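Local coordinates for RNA-binding protein Smaug (Drosophila melanogaster, PDB 1OXJ) that recognises RNA through its SAM domain, which is joined by a long shared helix to an all-helical PHAT domain, at residues W13-L17 / R18-Y22; S52-L55 / A56-D60; N157-S160 / Q161-L165; V141-W144 / I145-R148; R71-Q74 / E75-G79. All coordinates share one frame; numbering follows the deposited sequence.

All five contacts are local: each joins residues three to five apart in one continuous stretch, so none closes a long loop and none nests within or crosses another. From the N terminus, contact 1 ends helix 10-16, and contact 2 lies on the early turns of helix 49-77; within the SAM domain these two touch, Lys54 and Cys58 against Leu17 and Ile59 against Trp13. The long helix runs on into the PHAT region and finishes at contact 5, facing helices 83-91 and 111-127, its centre about 27 Å from that of contact 2. Contact 4, on helix 136-150, and contact 3, opening helix 159-170, lie on successive helices, their nearest atoms about 4 Å apart without touching.

Contact 1 of 5, residues W13-L17 / R18-Y22; sequences WLKSL and RLHKY
Leu14 and Lys15, in the last turn of helix 10-16, receive the chain as it turns back at Arg18, whose phi of 62° takes it out of helical geometry. The backbone N of Leu19 reaches over the turn to Leu14 O at 2.9 Å in a nearly straight bond, while Arg18 N makes a weaker one to Lys15 O. Leu14 O is gripped twice, since Leu17 N also bonds to it, and the two donors come from opposite faces of the carbonyl plane. A short 3-10 segment starting at His20 carries the chain onward.

Lys15 and His20 run side by side in the same direction. The imidazole is swung anti to its own backbone nitrogen (chi1 -168°), and the extended lysine chain lies along it: Lys15 CG comes within 3.3 Å of His20 CD2, and Lys15 CE sits over one face of the ring, 3.8 Å from the centroid and offset toward the rim, in a CH-pi contact. The touching is done by methylenes; the ammonium group passes beyond, with Lys15 NZ 4.5 Å from His20 NE2. On the inner side Leu14 CD2 lies 4.3 Å from Leu19 CB, and Leu17 CB meets Leu19 CD1 at 4.0 Å. Trp13 packs behind on Ile59 and Leu62 of helix 49-77.

The paired backbone bonds, the positive phi at Arg18 and the apolar Leu14-Leu19 contact across the turn make a Schellman motif, here ending a helix of the SAM domain.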
loop_
_atom_site.group_PDB
_atom_site.type_symbol
_atom_site.label_atom_id
_atom_site.label_comp_id
_atom_site.label_asym_id
_atom_site.label_seq_id
_atom_site.Cartn_x
_atom_site.Cartn_y
_atom_site.Cartn_z
ATOM N N TRP A 13 6.667 -7.747 1.111
ATOM C CA TRP A 13 5.526 -7.576 2.004
ATOM C C TRP A 13 5.671 -8.505 3.208
ATOM O O TRP A 13 5.550 -8.073 4.351
ATOM C CB TRP A 13 4.217 -7.878 1.256
ATOM C CG TRP A 13 2.977 -7.713 2.106
ATOM C CD1 TRP A 13 2.580 -6.586 2.770
ATOM C CD2 TRP A 13 1.950 -8.691 2.325
ATOM N NE1 TRP A 13 1.362 -6.800 3.386
ATOM C CE2 TRP A 13 0.955 -8.083 3.128
ATOM C CE3 TRP A 13 1.773 -10.022 1.918
ATOM C CZ2 TRP A 13 -0.204 -8.761 3.531
ATOM C CZ3 TRP A 13 0.619 -10.697 2.321
ATOM C CH2 TRP A 13 -0.353 -10.061 3.119
ATOM N N LEU A 14 5.928 -9.784 2.953
ATOM C CA LEU A 14 6.089 -10.739 4.044
ATOM C C LEU A 14 7.219 -10.326 4.992
ATOM O O LEU A 14 7.096 -10.453 6.213
ATOM C CB LEU A 14 6.373 -12.133 3.495
ATOM C CG LEU A 14 5.230 -12.800 2.731
ATOM C CD1 LEU A 14 5.698 -14.168 2.225
ATOM C CD2 LEU A 14 4.032 -12.958 3.645
ATOM N N LYS A 15 8.326 -9.866 4.422
ATOM C CA LYS A 15 9.458 -9.418 5.226
ATOM C C LYS A 15 9.025 -8.280 6.152
ATOM O O LYS A 15 9.512 -8.158 7.283
ATOM C CB LYS A 15 10.599 -8.941 4.314
ATOM C CG LYS A 15 11.381 -10.071 3.651
ATOM C CD LYS A 15 12.384 -9.545 2.637
ATOM C CE LYS A 15 13.265 -10.661 2.087
ATOM N NZ LYS A 15 14.198 -10.157 1.032
ATOM N N SER A 16 8.092 -7.454 5.680
ATOM C CA SER A 16 7.621 -6.324 6.474
ATOM C C SER A 16 6.744 -6.743 7.650
ATOM O O SER A 16 6.567 -5.980 8.601
ATOM C CB SER A 16 6.859 -5.327 5.587
ATOM O OG SER A 16 5.523 -5.739 5.353
ATOM N N LEU A 17 6.209 -7.958 7.587
ATOM C CA LEU A 17 5.335 -8.483 8.634
ATOM C C LEU A 17 6.047 -9.537 9.477
ATOM O O LEU A 17 5.439 -10.151 10.358
ATOM C CB LEU A 17 4.102 -9.137 8.005
ATOM C CG LEU A 17 3.280 -8.376 6.959
ATOM C CD1 LEU A 17 2.231 -9.321 6.380
ATOM C CD2 LEU A 17 2.625 -7.166 7.581
ATOM N N ARG A 18 7.327 -9.752 9.190
ATOM C CA ARG A 18 8.116 -10.755 9.881
ATOM C C ARG A 18 7.532 -12.143 9.637
ATOM O O ARG A 18 7.454 -12.974 10.546
ATOM C CB ARG A 18 8.186 -10.458 11.384
ATOM C CG ARG A 18 9.041 -9.238 11.718
ATOM C CD ARG A 18 9.500 -9.268 13.173
ATOM N NE ARG A 18 10.214 -10.506 13.492
ATOM C CZ ARG A 18 11.349 -10.893 12.913
ATOM N NH1 ARG A 18 11.919 -10.142 11.978
ATOM N NH2 ARG A 18 11.914 -12.042 13.263
ATOM N N LEU A 19 7.129 -12.384 8.393
ATOM C CA LEU A 19 6.546 -13.664 8.006
ATOM C C LEU A 19 7.177 -14.223 6.734
ATOM O O LEU A 19 6.595 -15.099 6.087
ATOM C CB LEU A 19 5.033 -13.511 7.794
ATOM C CG LEU A 19 4.184 -13.296 9.048
ATOM C CD1 LEU A 19 2.777 -12.848 8.657
ATOM C CD2 LEU A 19 4.145 -14.598 9.855
ATOM N N HIS A 20 8.362 -13.736 6.379
ATOM C CA HIS A 20 9.020 -14.204 5.167
ATOM C C HIS A 20 9.361 -15.688 5.243
ATOM O O HIS A 20 9.712 -16.307 4.243
ATOM C CB HIS A 20 10.267 -13.367 4.872
ATOM C CG HIS A 20 10.838 -13.605 3.509
ATOM N ND1 HIS A 20 11.755 -14.600 3.246
ATOM C CD2 HIS A 20 10.583 -13.007 2.320
ATOM C CE1 HIS A 20 12.039 -14.605 1.956
ATOM N NE2 HIS A 20 11.341 -13.649 1.371
ATOM N N LYS A 21 9.249 -16.258 6.435
ATOM C CA LYS A 21 9.491 -17.683 6.624
ATOM C C LYS A 21 8.527 -18.457 5.712
ATOM O O LYS A 21 8.820 -19.572 5.278
ATOM C CB LYS A 21 9.223 -18.048 8.087
ATOM C CG LYS A 21 9.071 -19.512 8.377
ATOM C CD LYS A 21 8.595 -19.703 9.825
ATOM C CE LYS A 21 8.354 -21.166 10.146
ATOM N NZ LYS A 21 7.927 -21.375 11.563
ATOM N N TYR A 22 7.380 -17.849 5.421
ATOM C CA TYR A 22 6.368 -18.497 4.592
ATOM C C TYR A 22 6.349 -18.095 3.123
ATOM O O TYR A 22 5.357 -18.318 2.440
ATOM C CB TYR A 22 4.988 -18.271 5.203
ATOM C CG TYR A 22 4.854 -18.916 6.568
ATOM C CD1 TYR A 22 4.998 -18.169 7.745
ATOM C CD2 TYR A 22 4.662 -20.284 6.678
ATOM C CE1 TYR A 22 4.952 -18.788 9.005
ATOM C CE2 TYR A 22 4.621 -20.915 7.924
ATOM C CZ TYR A 22 4.766 -20.165 9.079
ATOM O OH TYR A 22 4.727 -20.810 10.300
#

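Contact 2 of 5, residues S52-L55 / A56-D60; sequences SHKL and ALCID
Ser52, His53, Lys54 and Leu55 each give their carbonyl to the residue four further on, in regular alpha-helical bonds such as Leu57 N to His53 O at 2.9 Å. The side chains on top of this ladder sort into distinct faces of helix 49-77.

On the outer face, His53 and Leu57 cross obliquely one turn apart. With its CG anti to the backbone nitrogen (chi1 -177°), the imidazole leans along the helix and turns a face to the leucine. Leu57 CG stands over that face, 4.1 Å from the ring centroid and 16° from its normal, while the CD1 branch drops toward the rim and lies 3.5 Å from His53 NE2. The resulting CH-pi contact covers part of one face of a ring on the surface, which Glu39 of helix 39-44 also touches.

The inner face is apolar: Leu55 CD1 approaches Ile59 CG1 at 4.3 Å. Leu55 also meets Phe26 and Leu42, and Ile59 packs on Trp13. At the border of this face, Cys58, which also touches Trp13 and Leu17, has its SG 4.4 Å from Lys54 CG, beside the root of an extended lysine whose NZ hydrogen-bonds to Leu17 O. Ser52 OG is satisfied by Thr48 O.

Such a division, with Leu55 and Ile59 inward and His53 and Leu57 outward, is that of the long C-terminal helix of the SAM fold packing against the shorter helices before it.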
loop_
_atom_site.group_PDB
_atom_site.type_symbol
_atom_site.label_atom_id
_atom_site.label_comp_id
_atom_site.label_asym_id
_atom_site.label_seq_id
_atom_site.Cartn_x
_atom_site.Cartn_y
_atom_site.Cartn_z
ATOM N N SER A 52 -0.745 -18.276 11.456
ATOM C CA SER A 52 -1.975 -18.472 10.690
ATOM C C SER A 52 -2.920 -17.325 11.011
ATOM O O SER A 52 -3.487 -16.695 10.116
ATOM C CB SER A 52 -2.646 -19.802 11.053
ATOM O OG SER A 52 -1.898 -20.912 10.579
ATOM N N HIS A 53 -3.081 -17.051 12.302
ATOM C CA HIS A 53 -3.952 -15.972 12.738
ATOM C C HIS A 53 -3.447 -14.615 12.244
ATOM O O HIS A 53 -4.211 -13.823 11.700
ATOM C CB HIS A 53 -4.056 -15.957 14.269
ATOM C CG HIS A 53 -4.995 -14.916 14.794
ATOM N ND1 HIS A 53 -6.329 -14.877 14.447
ATOM C CD2 HIS A 53 -4.789 -13.862 15.618
ATOM C CE1 HIS A 53 -6.903 -13.841 15.033
ATOM N NE2 HIS A 53 -5.991 -13.208 15.749
ATOM N N LYS A 54 -2.157 -14.351 12.424
ATOM C CA LYS A 54 -1.591 -13.081 12.001
ATOM C C LYS A 54 -1.689 -12.855 10.493
ATOM O O LYS A 54 -2.101 -11.786 10.049
ATOM C CB LYS A 54 -0.130 -12.978 12.432
ATOM C CG LYS A 54 0.487 -11.626 12.136
ATOM C CD LYS A 54 1.959 -11.624 12.508
ATOM C CE LYS A 54 2.577 -10.252 12.326
ATOM N NZ LYS A 54 4.023 -10.265 12.678
ATOM N N LEU A 55 -1.315 -13.858 9.708
ATOM C CA LEU A 55 -1.379 -13.719 8.258
ATOM C C LEU A 55 -2.828 -13.577 7.803
ATOM O O LEU A 55 -3.130 -12.802 6.897
ATOM C CB LEU A 55 -0.714 -14.921 7.574
ATOM C CG LEU A 55 -0.617 -14.872 6.044
ATOM C CD1 LEU A 55 -0.014 -13.550 5.591
ATOM C CD2 LEU A 55 0.237 -16.037 5.564
ATOM N N ALA A 56 -3.734 -14.308 8.444
ATOM C CA ALA A 56 -5.139 -14.216 8.075
ATOM C C ALA A 56 -5.622 -12.791 8.330
ATOM O O ALA A 56 -6.386 -12.238 7.543
ATOM C CB ALA A 56 -5.969 -15.214 8.884
ATOM N N LEU A 57 -5.171 -12.204 9.435
ATOM C CA LEU A 57 -5.545 -10.834 9.779
ATOM C C LEU A 57 -5.002 -9.858 8.744
ATOM O O LEU A 57 -5.684 -8.914 8.349
ATOM C CB LEU A 57 -4.994 -10.452 11.154
ATOM C CG LEU A 57 -5.623 -11.116 12.377
ATOM C CD1 LEU A 57 -4.953 -10.576 13.637
ATOM C CD2 LEU A 57 -7.123 -10.836 12.400
ATOM N N CYS A 58 -3.767 -10.088 8.312
ATOM C CA CYS A 58 -3.139 -9.221 7.320
ATOM C C CYS A 58 -3.867 -9.314 5.986
ATOM O O CYS A 58 -4.050 -8.306 5.306
ATOM C CB CYS A 58 -1.661 -9.591 7.146
ATOM S SG CYS A 58 -0.646 -9.219 8.590
ATOM N N ILE A 59 -4.280 -10.526 5.615
ATOM C CA ILE A 59 -5.007 -10.733 4.364
ATOM C C ILE A 59 -6.352 -10.009 4.459
ATOM O O ILE A 59 -6.822 -9.402 3.492
ATOM C CB ILE A 59 -5.233 -12.249 4.107
ATOM C CG1 ILE A 59 -3.890 -12.942 3.848
ATOM C CG2 ILE A 59 -6.179 -12.458 2.934
ATOM C CD1 ILE A 59 -3.259 -12.624 2.496
ATOM N N ASP A 60 -6.971 -10.069 5.636
ATOM C CA ASP A 60 -8.242 -9.385 5.827
ATOM C C ASP A 60 -8.027 -7.889 5.646
ATOM O O ASP A 60 -8.837 -7.212 5.012
ATOM C CB ASP A 60 -8.813 -9.670 7.221
ATOM C CG ASP A 60 -9.253 -11.107 7.380
ATOM O OD1 ASP A 60 -10.014 -11.586 6.514
ATOM O OD2 ASP A 60 -8.841 -11.758 8.364
#

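Contact 3 of 5, residues N157-S160 / Q161-L165; sequences NHAS and QLKDL
Asn157 offers its carbonyl to the side-chain amide of Gln161: Gln161 NE2 reaches Asn157 O at 3.3 Å in a weak hydrogen bond. His158, at the N-cap position, follows; its O takes Leu162 N at 2.9 Å, nearly along the C=O axis. Its imidazole lies obliquely across the Gln161 amide, the two planes 25° apart. His158 ND1 is 3.3 Å from Gln161 NE2, but at an angle too poor for a hydrogen bond. A bend at chi2 (84°) folds the glutamine back to this place. With an alanine in place of His158, the amide of Gln161 would probably lose the ring beside it and turn more freely, and contacts to Leu101 and Leu116 would probably go too. Ala159 O accepts Lys163 N, and Lys163 CG lies close to the same oxygen, at 3.1 Å. Ser160 O in turn binds Asp164 N at 3.1 Å, while Ser160 CB touches Gln161 OE1 at 3.3 Å.

Backbone bonds thus carry most of the order in this first turn of helix 159-170. The side-chain chemistry adds one weak amide bond and a rest against a ring, which suggests a modest hold on a largely solvent-facing helix start, with buried Leu162 turned to Leu116 and Ile150.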
loop_
_atom_site.group_PDB
_atom_site.type_symbol
_atom_site.label_atom_id
_atom_site.label_comp_id
_atom_site.label_asym_id
_atom_site.label_seq_id
_atom_site.Cartn_x
_atom_site.Cartn_y
_atom_site.Cartn_z
ATOM N N ASN A 157 4.188 2.386 -15.071
ATOM C CA ASN A 157 3.906 3.485 -15.993
ATOM C C ASN A 157 3.627 4.834 -15.340
ATOM O O ASN A 157 3.128 5.756 -15.990
ATOM C CB ASN A 157 2.742 3.106 -16.907
ATOM C CG ASN A 157 3.022 1.847 -17.693
ATOM O OD1 ASN A 157 4.078 1.713 -18.312
ATOM N ND2 ASN A 157 2.078 0.914 -17.674
ATOM N N HIS A 158 3.958 4.949 -14.061
ATOM C CA HIS A 158 3.757 6.186 -13.322
ATOM C C HIS A 158 5.036 6.557 -12.593
ATOM O O HIS A 158 5.123 7.612 -11.967
ATOM C CB HIS A 158 2.618 6.020 -12.320
ATOM C CG HIS A 158 1.284 6.435 -12.850
ATOM N ND1 HIS A 158 0.864 7.747 -12.860
ATOM C CD2 HIS A 158 0.274 5.713 -13.391
ATOM C CE1 HIS A 158 -0.350 7.815 -13.379
ATOM N NE2 HIS A 158 -0.731 6.593 -13.708
ATOM N N ALA A 159 6.030 5.679 -12.687
ATOM C CA ALA A 159 7.317 5.897 -12.035
ATOM C C ALA A 159 7.874 7.287 -12.321
ATOM O O ALA A 159 8.407 7.949 -11.429
ATOM C CB ALA A 159 8.315 4.833 -12.486
ATOM N N SER A 160 7.748 7.731 -13.568
ATOM C CA SER A 160 8.257 9.043 -13.956
ATOM C C SER A 160 7.557 10.163 -13.200
ATOM O O SER A 160 8.202 11.064 -12.668
ATOM C CB SER A 160 8.092 9.256 -15.466
ATOM O OG SER A 160 8.548 10.543 -15.845
ATOM N N GLN A 161 6.233 10.103 -13.154
ATOM C CA GLN A 161 5.462 11.120 -12.459
ATOM C C GLN A 161 5.767 11.099 -10.959
ATOM O O GLN A 161 5.758 12.142 -10.298
ATOM C CB GLN A 161 3.962 10.896 -12.689
ATOM C CG GLN A 161 3.534 10.900 -14.160
ATOM C CD GLN A 161 3.719 9.548 -14.848
ATOM O OE1 GLN A 161 4.836 9.031 -14.953
ATOM N NE2 GLN A 161 2.616 8.970 -15.319
ATOM N N LEU A 162 6.041 9.912 -10.424
ATOM C CA LEU A 162 6.342 9.773 -9.001
ATOM C C LEU A 162 7.702 10.378 -8.670
ATOM O O LEU A 162 7.848 11.063 -7.661
ATOM C CB LEU A 162 6.300 8.295 -8.587
ATOM C CG LEU A 162 4.889 7.688 -8.546
ATOM C CD1 LEU A 162 4.956 6.168 -8.456
ATOM C CD2 LEU A 162 4.124 8.281 -7.361
ATOM N N LYS A 163 8.696 10.132 -9.523
ATOM C CA LYS A 163 10.029 10.687 -9.298
ATOM C C LYS A 163 9.941 12.207 -9.341
ATOM O O LYS A 163 10.580 12.899 -8.552
ATOM C CB LYS A 163 11.007 10.196 -10.368
ATOM C CG LYS A 163 11.211 8.690 -10.383
ATOM C CD LYS A 163 12.108 8.279 -11.545
ATOM C CE LYS A 163 12.212 6.766 -11.647
ATOM N NZ LYS A 163 13.059 6.333 -12.798
ATOM N N ASP A 164 9.146 12.724 -10.269
ATOM C CA ASP A 164 8.970 14.166 -10.394
ATOM C C ASP A 164 8.384 14.716 -9.101
ATOM O O ASP A 164 8.932 15.643 -8.504
ATOM C CB ASP A 164 8.029 14.500 -11.560
ATOM C CG ASP A 164 8.655 14.233 -12.918
ATOM O OD1 ASP A 164 7.936 14.344 -13.933
ATOM O OD2 ASP A 164 9.862 13.916 -12.972
ATOM N N LEU A 165 7.272 14.124 -8.671
ATOM C CA LEU A 165 6.583 14.537 -7.453
ATOM C C LEU A 165 7.538 14.531 -6.254
ATOM O O LEU A 165 7.613 15.507 -5.501
ATOM C CB LEU A 165 5.406 13.596 -7.179
ATOM C CG LEU A 165 4.166 14.156 -6.469
ATOM C CD1 LEU A 165 3.216 13.009 -6.159
ATOM C CD2 LEU A 165 4.554 14.878 -5.189
#

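Contact 4 of 5, residues V141-W144 / I145-R148; sequences VLMW and ILDR
Trp144 and Arg148, one turn apart on helix 136-150, make the aromatic part of this contact. Chi1 of 173° sets Trp144 CG opposite the backbone N and sends the ring along the helix toward the arginine. Arg148 CG sits over one face of the six-membered ring, 3.9 Å from its centroid and 25° from the normal, in a CH-pi contact. Bends at chi2 and chi3 then carry the guanidinium out along the same face to the rim at NE1, its plane 64° from that of the indole. There Trp144 NE1 lies at the guanidinium edge, 3.4 Å from Arg148 NH1, two donors side by side without a bond. Both side chains touch Val94, in the loop after helix 83-91.

The ionic part is adjacent: Arg148 NH1 pairs with Asp147 OD2 at 3.3 Å in a salt bridge with weak hydrogen-bond geometry. The other oxygen, Asp147 OD1, has a salt bridge to Lys166 of helix 159-170, so the carboxylate sits between two cations.

Apolar contacts run along the other flanks. Val141 CG1 meets Ile145 CD1 at 4.1 Å, Leu142 CD1 meets Leu146 CG at 4.3 Å, and Trp144 CE3 touches Ile145 CG1 at 3.9 Å, the side chains crossing at about a right angle. Regular backbone bonds, such as Leu146 N to Leu142 O at 2.9 Å, underlie them.

Val141 and Ile145 face helix 83-91, Ile145 reaching helix 111-127 as well; Leu142 and Leu146 face helices 111-127 and 159-170. Such apolar flanks are typical of a helix packed among several others in an all-helical domain, here PHAT, with one flank left to polar and aromatic residues.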
loop_
_atom_site.group_PDB
_atom_site.type_symbol
_atom_site.label_atom_id
_atom_site.label_comp_id
_atom_site.label_asym_id
_atom_site.label_seq_id
_atom_site.Cartn_x
_atom_site.Cartn_y
_atom_site.Cartn_z
ATOM N N VAL A 141 8.395 10.325 6.218
ATOM C CA VAL A 141 7.687 9.087 5.923
ATOM C C VAL A 141 7.154 9.134 4.488
ATOM O O VAL A 141 7.279 8.169 3.746
ATOM C CB VAL A 141 6.530 8.850 6.916
ATOM C CG1 VAL A 141 5.804 7.554 6.567
ATOM C CG2 VAL A 141 7.082 8.768 8.338
ATOM N N LEU A 142 6.578 10.267 4.097
ATOM C CA LEU A 142 6.043 10.429 2.749
ATOM C C LEU A 142 7.108 10.206 1.675
ATOM O O LEU A 142 6.843 9.569 0.659
ATOM C CB LEU A 142 5.434 11.824 2.576
ATOM C CG LEU A 142 4.877 12.117 1.182
ATOM C CD1 LEU A 142 3.813 11.058 0.835
ATOM C CD2 LEU A 142 4.285 13.524 1.140
ATOM N N MET A 143 8.312 10.722 1.894
ATOM C CA MET A 143 9.372 10.546 0.906
ATOM C C MET A 143 9.700 9.058 0.783
ATOM O O MET A 143 9.939 8.560 -0.311
ATOM C CB MET A 143 10.603 11.363 1.303
ATOM C CG MET A 143 10.372 12.877 1.262
ATOM S SD MET A 143 10.072 13.550 -0.401
ATOM C CE MET A 143 11.743 13.454 -1.056
ATOM N N TRP A 144 9.685 8.341 1.904
ATOM C CA TRP A 144 9.943 6.905 1.879
ATOM C C TRP A 144 8.815 6.208 1.103
ATOM O O TRP A 144 9.050 5.275 0.332
ATOM C CB TRP A 144 9.995 6.359 3.299
ATOM C CG TRP A 144 10.097 4.876 3.364
ATOM C CD1 TRP A 144 11.223 4.114 3.189
ATOM C CD2 TRP A 144 9.025 3.962 3.607
ATOM N NE1 TRP A 144 10.912 2.779 3.314
ATOM C CE2 TRP A 144 9.569 2.659 3.569
ATOM C CE3 TRP A 144 7.653 4.118 3.856
ATOM C CZ2 TRP A 144 8.789 1.514 3.770
ATOM C CZ3 TRP A 144 6.876 2.979 4.056
ATOM C CH2 TRP A 144 7.449 1.694 4.011
ATOM N N ILE A 145 7.583 6.656 1.314
ATOM C CA ILE A 145 6.448 6.066 0.602
ATOM C C ILE A 145 6.612 6.252 -0.912
ATOM O O ILE A 145 6.453 5.303 -1.690
ATOM C CB ILE A 145 5.118 6.721 1.048
ATOM C CG1 ILE A 145 4.791 6.303 2.487
ATOM C CG2 ILE A 145 3.981 6.317 0.084
ATOM C CD1 ILE A 145 3.597 7.075 3.094
ATOM N N LEU A 146 6.916 7.472 -1.336
ATOM C CA LEU A 146 7.096 7.735 -2.759
ATOM C C LEU A 146 8.214 6.835 -3.257
ATOM O O LEU A 146 8.142 6.269 -4.344
ATOM C CB LEU A 146 7.452 9.206 -2.990
ATOM C CG LEU A 146 6.363 10.201 -2.572
ATOM C CD1 LEU A 146 6.851 11.625 -2.766
ATOM C CD2 LEU A 146 5.108 9.952 -3.388
ATOM N N ASP A 147 9.236 6.700 -2.424
ATOM C CA ASP A 147 10.401 5.880 -2.715
ATOM C C ASP A 147 10.000 4.438 -3.038
ATOM O O ASP A 147 10.398 3.891 -4.066
ATOM C CB ASP A 147 11.342 5.932 -1.509
ATOM C CG ASP A 147 12.785 5.692 -1.883
ATOM O OD1 ASP A 147 13.213 6.176 -2.953
ATOM O OD2 ASP A 147 13.496 5.034 -1.094
ATOM N N ARG A 148 9.204 3.827 -2.166
ATOM C CA ARG A 148 8.750 2.454 -2.375
ATOM C C ARG A 148 7.757 2.368 -3.536
ATOM O O ARG A 148 7.698 1.356 -4.225
ATOM C CB ARG A 148 8.084 1.911 -1.106
ATOM C CG ARG A 148 9.003 1.789 0.104
ATOM C CD ARG A 148 9.950 0.597 -0.019
ATOM N NE ARG A 148 10.960 0.780 -1.061
ATOM C CZ ARG A 148 12.013 1.586 -0.955
ATOM N NH1 ARG A 148 12.205 2.292 0.153
ATOM N NH2 ARG A 148 12.879 1.687 -1.957
#

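Contact 5 of 5, residues R71-Q74 / E75-G79; sequences RVEQ and ELLSG
This is a local contact between successive turns at the C-terminal end of helix 49-77, where Arg71, Val72 and Glu73 lie beside Glu75, Leu76 and Leu77. The backbone bond from Glu75 N to Arg71 O is short and straight, 2.8 Å at 179°. Glu73 O is gripped by Leu77 N at 3.1 Å and, weakly, by Leu76 N.

Arg71 and Glu75 point the same way, and the carboxylate rests against the arginine's aliphatic part: Glu75 OE2 lies 3.0 Å from Arg71 CG and 3.1 Å from Arg71 CD. Bends at chi2 (-135°) and chi3 turn the head group away, so that Arg71 NE stays 4.4 Å from Glu75 OE2, opposite charges near but short of a salt bridge. Were Glu75 an alanine, the methylenes of Arg71 would probably lose this cover and its charge a nearby carboxylate, leaving the long, weak pairing of Arg71 NH1 with Glu89.

On the buried side, Val72 CG1 packs on Leu76 CD1 at 3.6 Å, facing Ala86 of helix 83-91. Glu73 and Leu77 also lie side by side, and Glu73 OE1 has its salt bridge with Arg114 of helix 111-127.

At the exit Ser78 N bonds to Gln74 O, and Gly79 departs with a phi of 84°, at which a side chain would collide with the carbonyl before it. A positive-phi glycine just past the last turn is a classic helix C-terminal stop, here releasing the chain toward helix 83-91 of the PHAT domain.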
loop_
_atom_site.group_PDB
_atom_site.type_symbol
_atom_site.label_atom_id
_atom_site.label_comp_id
_atom_site.label_asym_id
_atom_site.label_seq_id
_atom_site.Cartn_x
_atom_site.Cartn_y
_atom_site.Cartn_z
ATOM N N ARG A 71 -11.652 6.231 2.449
ATOM C CA ARG A 71 -11.836 7.010 3.668
ATOM C C ARG A 71 -10.797 8.122 3.799
ATOM O O ARG A 71 -11.133 9.265 4.105
ATOM C CB ARG A 71 -11.740 6.096 4.890
ATOM C CG ARG A 71 -12.029 6.792 6.203
ATOM C CD ARG A 71 -11.011 6.408 7.257
ATOM N NE ARG A 71 -10.873 4.961 7.400
ATOM C CZ ARG A 71 -9.964 4.380 8.175
ATOM N NH1 ARG A 71 -9.118 5.124 8.873
ATOM N NH2 ARG A 71 -9.897 3.058 8.248
ATOM N N VAL A 72 -9.530 7.781 3.588
ATOM C CA VAL A 72 -8.461 8.767 3.690
ATOM C C VAL A 72 -8.674 9.872 2.673
ATOM O O VAL A 72 -8.540 11.053 2.984
ATOM C CB VAL A 72 -7.073 8.113 3.475
ATOM C CG1 VAL A 72 -6.000 9.190 3.318
ATOM C CG2 VAL A 72 -6.744 7.210 4.658
ATOM N N GLU A 73 -9.011 9.489 1.450
ATOM C CA GLU A 73 -9.260 10.474 0.409
ATOM C C GLU A 73 -10.321 11.457 0.903
ATOM O O GLU A 73 -10.130 12.671 0.880
ATOM C CB GLU A 73 -9.778 9.784 -0.857
ATOM C CG GLU A 73 -10.123 10.749 -1.978
ATOM C CD GLU A 73 -10.711 10.057 -3.188
ATOM O OE1 GLU A 73 -10.145 9.030 -3.622
ATOM O OE2 GLU A 73 -11.737 10.543 -3.707
ATOM N N GLN A 74 -11.439 10.903 1.357
ATOM C CA GLN A 74 -12.570 11.681 1.842
ATOM C C GLN A 74 -12.239 12.609 3.007
ATOM O O GLN A 74 -12.486 13.815 2.936
ATOM C CB GLN A 74 -13.691 10.727 2.247
ATOM C CG GLN A 74 -14.934 11.397 2.770
ATOM C CD GLN A 74 -15.931 10.386 3.292
ATOM O OE1 GLN A 74 -16.360 9.488 2.560
ATOM N NE2 GLN A 74 -16.302 10.518 4.565
ATOM N N GLU A 75 -11.680 12.049 4.075
ATOM C CA GLU A 75 -11.344 12.839 5.253
ATOM C C GLU A 75 -10.248 13.878 5.057
ATOM O O GLU A 75 -10.142 14.821 5.836
ATOM C CB GLU A 75 -10.992 11.913 6.413
ATOM C CG GLU A 75 -12.199 11.168 6.955
ATOM C CD GLU A 75 -11.855 10.289 8.134
ATOM O OE1 GLU A 75 -11.230 10.792 9.096
ATOM O OE2 GLU A 75 -12.216 9.095 8.104
ATOM N N LEU A 76 -9.418 13.709 4.033
ATOM C CA LEU A 76 -8.379 14.700 3.770
ATOM C C LEU A 76 -9.036 15.852 3.021
ATOM O O LEU A 76 -8.739 17.023 3.261
ATOM C CB LEU A 76 -7.249 14.108 2.920
ATOM C CG LEU A 76 -6.220 13.239 3.650
ATOM C CD1 LEU A 76 -5.255 12.645 2.639
ATOM C CD2 LEU A 76 -5.474 14.076 4.687
ATOM N N LEU A 77 -9.938 15.508 2.109
ATOM C CA LEU A 77 -10.643 16.515 1.329
ATOM C C LEU A 77 -11.567 17.351 2.211
ATOM O O LEU A 77 -11.844 18.510 1.902
ATOM C CB LEU A 77 -11.471 15.852 0.227
ATOM C CG LEU A 77 -10.709 15.199 -0.925
ATOM C CD1 LEU A 77 -11.688 14.474 -1.833
ATOM C CD2 LEU A 77 -9.941 16.263 -1.694
ATOM N N SER A 78 -12.044 16.763 3.304
ATOM C CA SER A 78 -12.949 17.466 4.209
ATOM C C SER A 78 -12.185 18.221 5.286
ATOM O O SER A 78 -12.754 19.061 5.982
ATOM C CB SER A 78 -13.918 16.481 4.869
ATOM O OG SER A 78 -13.250 15.665 5.816
ATOM N N GLY A 79 -10.895 17.924 5.414
ATOM C CA GLY A 79 -10.081 18.579 6.419
ATOM C C GLY A 79 -10.204 17.893 7.768
ATOM O O GLY A 79 -9.723 18.404 8.776
#